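Local coordinates for thioredoxin-like protein (Bacteroides caccae ATCC 43185, PDB 4YOD) that is of uncharacterised function but joins a helical N-terminal region to a thioredoxin fold with a CxxC pair, and so probably takes part in thiol-disulfide redox chemistry, at residues A[12-24]-A[32-44]. Residues are numbered along the deposited sequence; the frame is centred on the assembly and turned at random.
Sequences IKTFTLPAIPQIM and EFLVKHYWDNVNF
Phe33, its CG anti to the backbone N (chi1 -176°), reaches from helix 27-37 to Pro21 and Met24, the ends of a type I turn. Pro21 CD sits over the centre of one ring face, a CH-pi contact 4.3 Å from the centroid, while His37 CD2 covers the opposite face near its rim. The selenomethionine side chain of Met24 crosses Phe33 at about a right angle, its SE oblique to the ring in a Met-aromatic contact and its CE 3.7 Å from Phe33 CD1. Pro18 CG rests 3.3 Å from His37 O. Farther along, Leu17 CD2 lies 3.5 Å from Tyr38 CE1, and Phe15 CZ approaches Tyr38 CE2 at 3.7 Å, the two ring planes inclined at 39°. The edge of Phe15 meets Val42 CG2. Tyr38 is buried and its hydroxyl bonds Ala59 O, tying this side to helix 53-66. The Thr16-Asn41 side is looser and exposed: the backbones are joined through water. One water donates to Thr16 O and Tyr38 O and accepts from Asn41 N; another accepts from Thr16 N and donates to Asn41 O. No direct hydrogen bond links the segments, so attachment along helix 27-37 and the turns after it relies on apolar shape and burial, with water serving the polar backbone at Thr16 and Asn41.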
ATOM      1  N   ILE A  12      19.350  33.043   7.014  1.00 74.26           N
ATOM      2  CA  ILE A  12      19.878  31.721   6.653  1.00 72.59           C
ATOM      3  C   ILE A  12      19.286  30.627   7.561  1.00 73.18           C
ATOM      4  O   ILE A  12      19.402  30.708   8.787  1.00 73.43           O
ATOM      5  CB  ILE A  12      21.421  31.708   6.706  1.00 76.86           C
ATOM      6  N   LYS A  13      18.653  29.615   6.943  1.00 66.23           N
ATOM      7  CA  LYS A  13      17.997  28.469   7.593  1.00 64.47           C
ATOM      8  C   LYS A  13      18.612  27.133   7.129  1.00 65.95           C
ATOM      9  O   LYS A  13      19.363  27.107   6.146  1.00 65.73           O
ATOM     10  CB  LYS A  13      16.488  28.467   7.278  1.00 65.93           C
ATOM     11  CG  LYS A  13      15.677  29.586   7.919  1.00 77.81           C
ATOM     12  CD  LYS A  13      14.247  29.520   7.404  1.00 86.47           C
ATOM     13  CE  LYS A  13      13.250  30.218   8.292  1.00 95.25           C
ATOM     14  NZ  LYS A  13      11.957  29.478   8.329  1.00100.11           N
ATOM     15  N   THR A  14      18.266  26.021   7.822  1.00 59.60           N
ATOM     16  CA  THR A  14      18.748  24.677   7.479  1.00 57.63           C
ATOM     17  C   THR A  14      18.024  24.191   6.215  1.00 56.70           C
ATOM     18  O   THR A  14      18.689  23.723   5.299  1.00 56.17           O
ATOM     19  CB  THR A  14      18.593  23.707   8.668  1.00 68.19           C
ATOM     20  OG1 THR A  14      19.215  24.272   9.824  1.00 71.64           O
ATOM     21  CG2 THR A  14      19.211  22.335   8.398  1.00 67.41           C
ATOM     22  N   PHE A  15      16.675  24.326   6.169  1.00 50.32           N
ATOM     23  CA  PHE A  15      15.810  23.934   5.045  1.00 47.36           C
ATOM     24  C   PHE A  15      14.910  25.097   4.645  1.00 52.43           C
ATOM     25  O   PHE A  15      14.245  25.685   5.498  1.00 52.67           O
ATOM     26  CB  PHE A  15      14.963  22.685   5.380  1.00 46.82           C
ATOM     27  CG  PHE A  15      13.932  22.330   4.330  1.00 45.97           C
ATOM     28  CD1 PHE A  15      14.299  21.655   3.169  1.00 47.09           C
ATOM     29  CD2 PHE A  15      12.600  22.689   4.489  1.00 46.53           C
ATOM     30  CE1 PHE A  15      13.356  21.363   2.182  1.00 46.40           C
ATOM     31  CE2 PHE A  15      11.659  22.400   3.498  1.00 48.45           C
ATOM     32  CZ  PHE A  15      12.043  21.734   2.353  1.00 45.92           C
ATOM     33  N   THR A  16      14.877  25.411   3.343  1.00 49.36           N
ATOM     34  CA  THR A  16      14.072  26.509   2.805  1.00 49.83           C
ATOM     35  C   THR A  16      13.214  26.019   1.631  1.00 53.37           C
ATOM     36  O   THR A  16      13.709  25.349   0.726  1.00 51.71           O
ATOM     37  CB  THR A  16      14.985  27.694   2.391  1.00 58.34           C
ATOM     38  OG1 THR A  16      15.774  28.094   3.515  1.00 62.13           O
ATOM     39  CG2 THR A  16      14.194  28.904   1.874  1.00 56.05           C
ATOM     40  N   LEU A  17      11.934  26.380   1.662  1.00 52.00           N
ATOM     41  CA  LEU A  17      10.967  26.090   0.615  1.00 52.84           C
ATOM     42  C   LEU A  17      11.075  27.143  -0.499  1.00 58.89           C
ATOM     43  O   LEU A  17      11.396  28.299  -0.204  1.00 57.72           O
ATOM     44  CB  LEU A  17       9.538  26.082   1.192  1.00 53.18           C
ATOM     45  CG  LEU A  17       9.048  24.777   1.792  1.00 57.46           C
ATOM     46  CD1 LEU A  17       7.862  25.012   2.690  1.00 58.17           C
ATOM     47  CD2 LEU A  17       8.662  23.795   0.711  1.00 60.08           C
ATOM     48  N   PRO A  18      10.795  26.787  -1.778  1.00 57.30           N
ATOM     49  CA  PRO A  18      10.820  27.811  -2.834  1.00 58.46           C
ATOM     50  C   PRO A  18       9.582  28.710  -2.739  1.00 62.20           C
ATOM     51  O   PRO A  18       8.528  28.263  -2.278  1.00 61.89           O
ATOM     52  CB  PRO A  18      10.828  26.979  -4.116  1.00 60.04           C
ATOM     53  CG  PRO A  18      10.053  25.760  -3.751  1.00 63.54           C
ATOM     54  CD  PRO A  18      10.372  25.473  -2.310  1.00 58.18           C
ATOM     55  N   ALA A  19       9.708  29.972  -3.157  1.00 59.69           N
ATOM     56  CA  ALA A  19       8.603  30.931  -3.104  1.00 60.09           C
ATOM     57  C   ALA A  19       7.629  30.736  -4.277  1.00 63.55           C
ATOM     58  O   ALA A  19       8.045  30.763  -5.438  1.00 64.05           O
ATOM     59  CB  ALA A  19       9.147  32.352  -3.101  1.00 62.18           C
ATOM     60  N   ILE A  20       6.334  30.535  -3.963  1.00 59.28           N
ATOM     61  CA  ILE A  20       5.263  30.377  -4.959  1.00 59.70           C
ATOM     62  C   ILE A  20       4.861  31.786  -5.479  1.00 62.97           C
ATOM     63  O   ILE A  20       4.506  32.645  -4.668  1.00 63.09           O
ATOM     64  CB  ILE A  20       4.041  29.588  -4.389  1.00 62.63           C
ATOM     65  CG1 ILE A  20       4.443  28.164  -3.958  1.00 60.98           C
ATOM     66  CG2 ILE A  20       2.867  29.551  -5.391  1.00 64.77           C
ATOM     67  CD1 ILE A  20       3.631  27.618  -2.794  1.00 69.74           C
ATOM     68  N   PRO A  21       4.896  32.027  -6.817  1.00 59.32           N
ATOM     69  CA  PRO A  21       4.534  33.367  -7.343  1.00 59.73           C
ATOM     70  C   PRO A  21       3.057  33.726  -7.151  1.00 62.57           C
ATOM     71  O   PRO A  21       2.205  32.836  -7.149  1.00 61.43           O
ATOM     72  CB  PRO A  21       4.881  33.282  -8.835  1.00 62.43           C
ATOM     73  CG  PRO A  21       5.679  32.026  -9.011  1.00 65.80           C
ATOM     74  CD  PRO A  21       5.292  31.103  -7.903  1.00 60.20           C
ATOM     75  N   GLN A  22       2.754  35.040  -7.014  1.00 59.53           N
ATOM     76  CA  GLN A  22       1.395  35.568  -6.806  1.00 60.56           C
ATOM     77  C   GLN A  22       0.492  35.372  -8.042  1.00 65.24           C
ATOM     78  O   GLN A  22      -0.722  35.239  -7.875  1.00 66.03           O
ATOM     79  CB  GLN A  22       1.422  37.055  -6.401  1.00 63.53           C
ATOM     80  CG  GLN A  22       0.259  37.457  -5.482  1.00 72.16           C
ATOM     81  CD  GLN A  22       0.154  38.950  -5.187  1.00 81.54           C
ATOM     82  OE1 GLN A  22       0.136  39.798  -6.092  1.00 69.17           O
ATOM     83  NE2 GLN A  22      -0.006  39.304  -3.911  1.00 75.62           N
ATOM     84  N   ILE A  23       1.079  35.329  -9.266  1.00 60.99           N
ATOM     85  CA  ILE A  23       0.355  35.122 -10.539  1.00 61.32           C
ATOM     86  C   ILE A  23      -0.262  33.717 -10.588  1.00 60.85           C
ATOM     87  O   ILE A  23      -1.242  33.500 -11.312  1.00 61.49           O
ATOM     88  CB  ILE A  23       1.229  35.377 -11.800  1.00 65.22           C
ATOM     89  CG1 ILE A  23       2.614  34.671 -11.703  1.00 63.26           C
ATOM     90  CG2 ILE A  23       1.342  36.878 -12.099  1.00 68.45           C
ATOM     91  CD1 ILE A  23       3.111  34.063 -12.985  1.00 69.15           C
HETATM   92  N   MSE A  24       0.317  32.769  -9.829  1.00 51.94           N
HETATM   93  CA  MSE A  24      -0.202  31.411  -9.763  1.00 50.28           C
HETATM   94  C   MSE A  24      -1.354  31.375  -8.773  1.00 54.72           C
HETATM   95  O   MSE A  24      -1.149  31.289  -7.559  1.00 53.99           O
HETATM   96  CB  MSE A  24       0.899  30.411  -9.407  1.00 49.62           C
HETATM   97  CG  MSE A  24       1.392  29.650 -10.607  1.00 56.28           C
HETATM   98 SE   MSE A  24       2.779  28.439 -10.047  0.75 61.50          SE
HETATM   99  CE  MSE A  24       4.241  29.186 -11.138  1.00 58.42           C
ATOM    100  N   GLU A  32       1.170  21.786  -7.964  1.00 41.01           N
ATOM    101  CA  GLU A  32       2.161  21.279  -8.925  1.00 39.86           C
ATOM    102  C   GLU A  32       3.519  21.990  -8.731  1.00 42.84           C
ATOM    103  O   GLU A  32       4.548  21.311  -8.694  1.00 41.19           O
ATOM    104  CB  GLU A  32       1.656  21.444 -10.374  1.00 42.27           C
ATOM    105  CG  GLU A  32       2.574  20.827 -11.418  1.00 55.58           C
ATOM    106  CD  GLU A  32       2.180  21.027 -12.870  1.00 88.76           C
ATOM    107  OE1 GLU A  32       1.714  22.135 -13.227  1.00 85.37           O
ATOM    108  OE2 GLU A  32       2.391  20.082 -13.666  1.00 86.82           O
ATOM    109  N   PHE A  33       3.522  23.340  -8.596  1.00 40.09           N
ATOM    110  CA  PHE A  33       4.761  24.106  -8.385  1.00 40.24           C
ATOM    111  C   PHE A  33       5.489  23.651  -7.100  1.00 41.10           C
ATOM    112  O   PHE A  33       6.709  23.477  -7.113  1.00 38.39           O
ATOM    113  CB  PHE A  33       4.484  25.623  -8.317  1.00 44.67           C
ATOM    114  CG  PHE A  33       5.745  26.451  -8.196  1.00 47.26           C
ATOM    115  CD1 PHE A  33       6.441  26.860  -9.329  1.00 51.54           C
ATOM    116  CD2 PHE A  33       6.267  26.776  -6.946  1.00 49.33           C
ATOM    117  CE1 PHE A  33       7.621  27.600  -9.218  1.00 52.92           C
ATOM    118  CE2 PHE A  33       7.456  27.503  -6.835  1.00 53.06           C
ATOM    119  CZ  PHE A  33       8.122  27.917  -7.973  1.00 51.91           C
ATOM    120  N   LEU A  34       4.737  23.481  -6.005  1.00 38.80           N
ATOM    121  CA  LEU A  34       5.271  23.095  -4.700  1.00 39.06           C
ATOM    122  C   LEU A  34       5.956  21.725  -4.759  1.00 40.02           C
ATOM    123  O   LEU A  34       7.043  21.575  -4.201  1.00 39.30           O
ATOM    124  CB  LEU A  34       4.146  23.108  -3.651  1.00 40.52           C
ATOM    125  CG  LEU A  34       4.536  23.010  -2.164  1.00 46.33           C
ATOM    126  CD1 LEU A  34       5.629  24.031  -1.780  1.00 47.63           C
ATOM    127  CD2 LEU A  34       3.311  23.197  -1.278  1.00 49.72           C
ATOM    128  N   VAL A  35       5.345  20.748  -5.456  1.00 34.64           N
ATOM    129  CA  VAL A  35       5.898  19.407  -5.599  1.00 32.17           C
ATOM    130  C   VAL A  35       7.191  19.450  -6.436  1.00 36.69           C
ATOM    131  O   VAL A  35       8.215  18.916  -6.002  1.00 36.21           O
ATOM    132  CB  VAL A  35       4.842  18.423  -6.196  1.00 35.22           C
ATOM    133  CG1 VAL A  35       5.491  17.183  -6.803  1.00 33.33           C
ATOM    134  CG2 VAL A  35       3.799  18.016  -5.153  1.00 35.12           C
ATOM    135  N   LYS A  36       7.149  20.093  -7.609  1.00 33.86           N
ATOM    136  CA  LYS A  36       8.262  20.111  -8.547  1.00 34.54           C
ATOM    137  C   LYS A  36       9.520  20.809  -8.031  1.00 38.50           C
ATOM    138  O   LYS A  36      10.615  20.320  -8.306  1.00 37.83           O
ATOM    139  CB  LYS A  36       7.824  20.734  -9.874  1.00 39.27           C
ATOM    140  CG  LYS A  36       7.077  19.715 -10.751  1.00 60.32           C
ATOM    141  CD  LYS A  36       6.440  20.339 -11.991  1.00 74.94           C
ATOM    142  CE  LYS A  36       5.733  19.299 -12.830  1.00 84.88           C
ATOM    143  NZ  LYS A  36       5.168  19.875 -14.080  1.00 92.43           N
ATOM    144  N   HIS A  37       9.375  21.903  -7.261  1.00 35.89           N
ATOM    145  CA  HIS A  37      10.494  22.715  -6.789  1.00 37.40           C
ATOM    146  C   HIS A  37      10.826  22.520  -5.302  1.00 37.96           C
ATOM    147  O   HIS A  37      11.737  23.177  -4.800  1.00 39.52           O
ATOM    148  CB  HIS A  37      10.181  24.202  -7.055  1.00 40.95           C
ATOM    149  CG  HIS A  37      10.019  24.506  -8.511  1.00 47.02           C
ATOM    150  ND1 HIS A  37      11.044  25.079  -9.243  1.00 50.63           N
ATOM    151  CD2 HIS A  37       8.979  24.249  -9.339  1.00 50.11           C
ATOM    152  CE1 HIS A  37      10.591  25.164 -10.488  1.00 51.19           C
ATOM    153  NE2 HIS A  37       9.355  24.671 -10.595  1.00 51.21           N
ATOM    154  N   TYR A  38      10.151  21.579  -4.629  1.00 31.06           N
ATOM    155  CA  TYR A  38      10.267  21.313  -3.187  1.00 28.40           C
ATOM    156  C   TYR A  38      11.696  21.240  -2.676  1.00 30.20           C
ATOM    157  O   TYR A  38      11.971  21.822  -1.625  1.00 29.68           O
ATOM    158  CB  TYR A  38       9.534  20.002  -2.812  1.00 27.82           C
ATOM    159  CG  TYR A  38       9.342  19.829  -1.320  1.00 27.70           C
ATOM    160  CD1 TYR A  38       8.283  20.446  -0.659  1.00 30.76           C
ATOM    161  CD2 TYR A  38      10.267  19.122  -0.555  1.00 26.58           C
ATOM    162  CE1 TYR A  38       8.129  20.333   0.723  1.00 32.14           C
ATOM    163  CE2 TYR A  38      10.118  18.993   0.824  1.00 27.46           C
ATOM    164  CZ  TYR A  38       9.047  19.605   1.459  1.00 35.62           C
ATOM    165  OH  TYR A  38       8.894  19.499   2.815  1.00 37.13           O
ATOM    166  N   TRP A  39      12.582  20.514  -3.396  1.00 25.62           N
ATOM    167  CA  TRP A  39      13.956  20.242  -2.990  1.00 27.14           C
ATOM    168  C   TRP A  39      15.006  21.121  -3.671  1.00 33.08           C
ATOM    169  O   TRP A  39      16.196  20.854  -3.511  1.00 32.40           O
ATOM    170  CB  TRP A  39      14.271  18.754  -3.286  1.00 25.29           C
ATOM    171  CG  TRP A  39      13.395  17.794  -2.525  1.00 25.74           C
ATOM    172  CD1 TRP A  39      12.300  17.138  -2.999  1.00 28.43           C
ATOM    173  CD2 TRP A  39      13.504  17.441  -1.135  1.00 25.72           C
ATOM    174  NE1 TRP A  39      11.759  16.340  -2.014  1.00 27.85           N
ATOM    175  CE2 TRP A  39      12.468  16.520  -0.854  1.00 28.89           C
ATOM    176  CE3 TRP A  39      14.405  17.785  -0.106  1.00 27.52           C
ATOM    177  CZ2 TRP A  39      12.301  15.937   0.412  1.00 28.41           C
ATOM    178  CZ3 TRP A  39      14.235  17.212   1.152  1.00 29.55           C
ATOM    179  CH2 TRP A  39      13.186  16.310   1.404  1.00 29.54           C
ATOM    180  N   ASP A  40      14.585  22.153  -4.414  1.00 30.95           N
ATOM    181  CA  ASP A  40      15.467  23.051  -5.162  1.00 32.52           C
ATOM    182  C   ASP A  40      16.583  23.712  -4.327  1.00 36.24           C
ATOM    183  O   ASP A  40      17.665  23.941  -4.864  1.00 36.19           O
ATOM    184  CB  ASP A  40      14.637  24.170  -5.816  1.00 36.16           C
ATOM    185  CG  ASP A  40      13.942  23.809  -7.119  1.00 49.19           C
ATOM    186  OD1 ASP A  40      13.860  22.600  -7.440  1.00 48.62           O
ATOM    187  OD2 ASP A  40      13.486  24.741  -7.826  1.00 58.65           O
ATOM    188  N   ASN A  41      16.327  24.019  -3.039  1.00 32.25           N
ATOM    189  CA  ASN A  41      17.297  24.718  -2.186  1.00 32.84           C
ATOM    190  C   ASN A  41      18.079  23.778  -1.275  1.00 36.56           C
ATOM    191  O   ASN A  41      18.750  24.226  -0.348  1.00 36.09           O
ATOM    192  CB  ASN A  41      16.591  25.799  -1.373  1.00 31.97           C
ATOM    193  CG  ASN A  41      16.017  26.874  -2.253  1.00 46.76           C
ATOM    194  OD1 ASN A  41      16.399  27.037  -3.419  1.00 42.42           O
ATOM    195  ND2 ASN A  41      15.076  27.611  -1.734  1.00 41.20           N
ATOM    196  N   VAL A  42      18.059  22.494  -1.595  1.00 32.64           N
ATOM    197  CA  VAL A  42      18.754  21.460  -0.831  1.00 32.50           C
ATOM    198  C   VAL A  42      20.003  20.985  -1.611  1.00 39.11           C
ATOM    199  O   VAL A  42      19.954  20.829  -2.829  1.00 41.49           O
ATOM    200  CB  VAL A  42      17.762  20.303  -0.510  1.00 34.26           C
ATOM    201  CG1 VAL A  42      18.465  19.073   0.063  1.00 33.25           C
ATOM    202  CG2 VAL A  42      16.667  20.786   0.453  1.00 33.76           C
ATOM    203  N   ASN A  43      21.119  20.781  -0.886  1.00 35.03           N
ATOM    204  CA  ASN A  43      22.379  20.252  -1.409  1.00 34.20           C
ATOM    205  C   ASN A  43      22.451  18.808  -0.974  1.00 37.21           C
ATOM    206  O   ASN A  43      22.747  18.546   0.201  1.00 36.90           O
ATOM    207  CB  ASN A  43      23.591  21.068  -0.865  1.00 37.60           C
ATOM    208  CG  ASN A  43      24.948  20.537  -1.318  1.00 56.80           C
ATOM    209  OD1 ASN A  43      25.048  19.604  -2.126  1.00 45.12           O
ATOM    210  ND2 ASN A  43      26.026  21.142  -0.826  1.00 45.85           N
ATOM    211  N   PHE A  44      22.153  17.859  -1.893  1.00 32.90           N
ATOM    212  CA  PHE A  44      22.172  16.441  -1.540  1.00 32.91           C
ATOM    213  C   PHE A  44      23.602  15.853  -1.381  1.00 41.55           C
ATOM    214  O   PHE A  44      23.738  14.701  -0.980  1.00 41.93           O
ATOM    215  CB  PHE A  44      21.357  15.617  -2.524  1.00 32.72           C
ATOM    216  CG  PHE A  44      19.869  15.790  -2.351  1.00 32.61           C
ATOM    217  CD1 PHE A  44      19.253  15.504  -1.131  1.00 34.56           C
ATOM    218  CD2 PHE A  44      19.075  16.223  -3.407  1.00 33.77           C
ATOM    219  CE1 PHE A  44      17.869  15.632  -0.979  1.00 33.29           C
ATOM    220  CE2 PHE A  44      17.688  16.341  -3.256  1.00 35.39           C
ATOM    221  CZ  PHE A  44      17.094  16.050  -2.041  1.00 32.34           C
TER
HETATM  222  O   HOH W   1      17.600  24.299   2.128  1.00 48.22           O
HETATM  223  O   HOH W   2      14.106  23.446  -1.235  1.00 34.71           O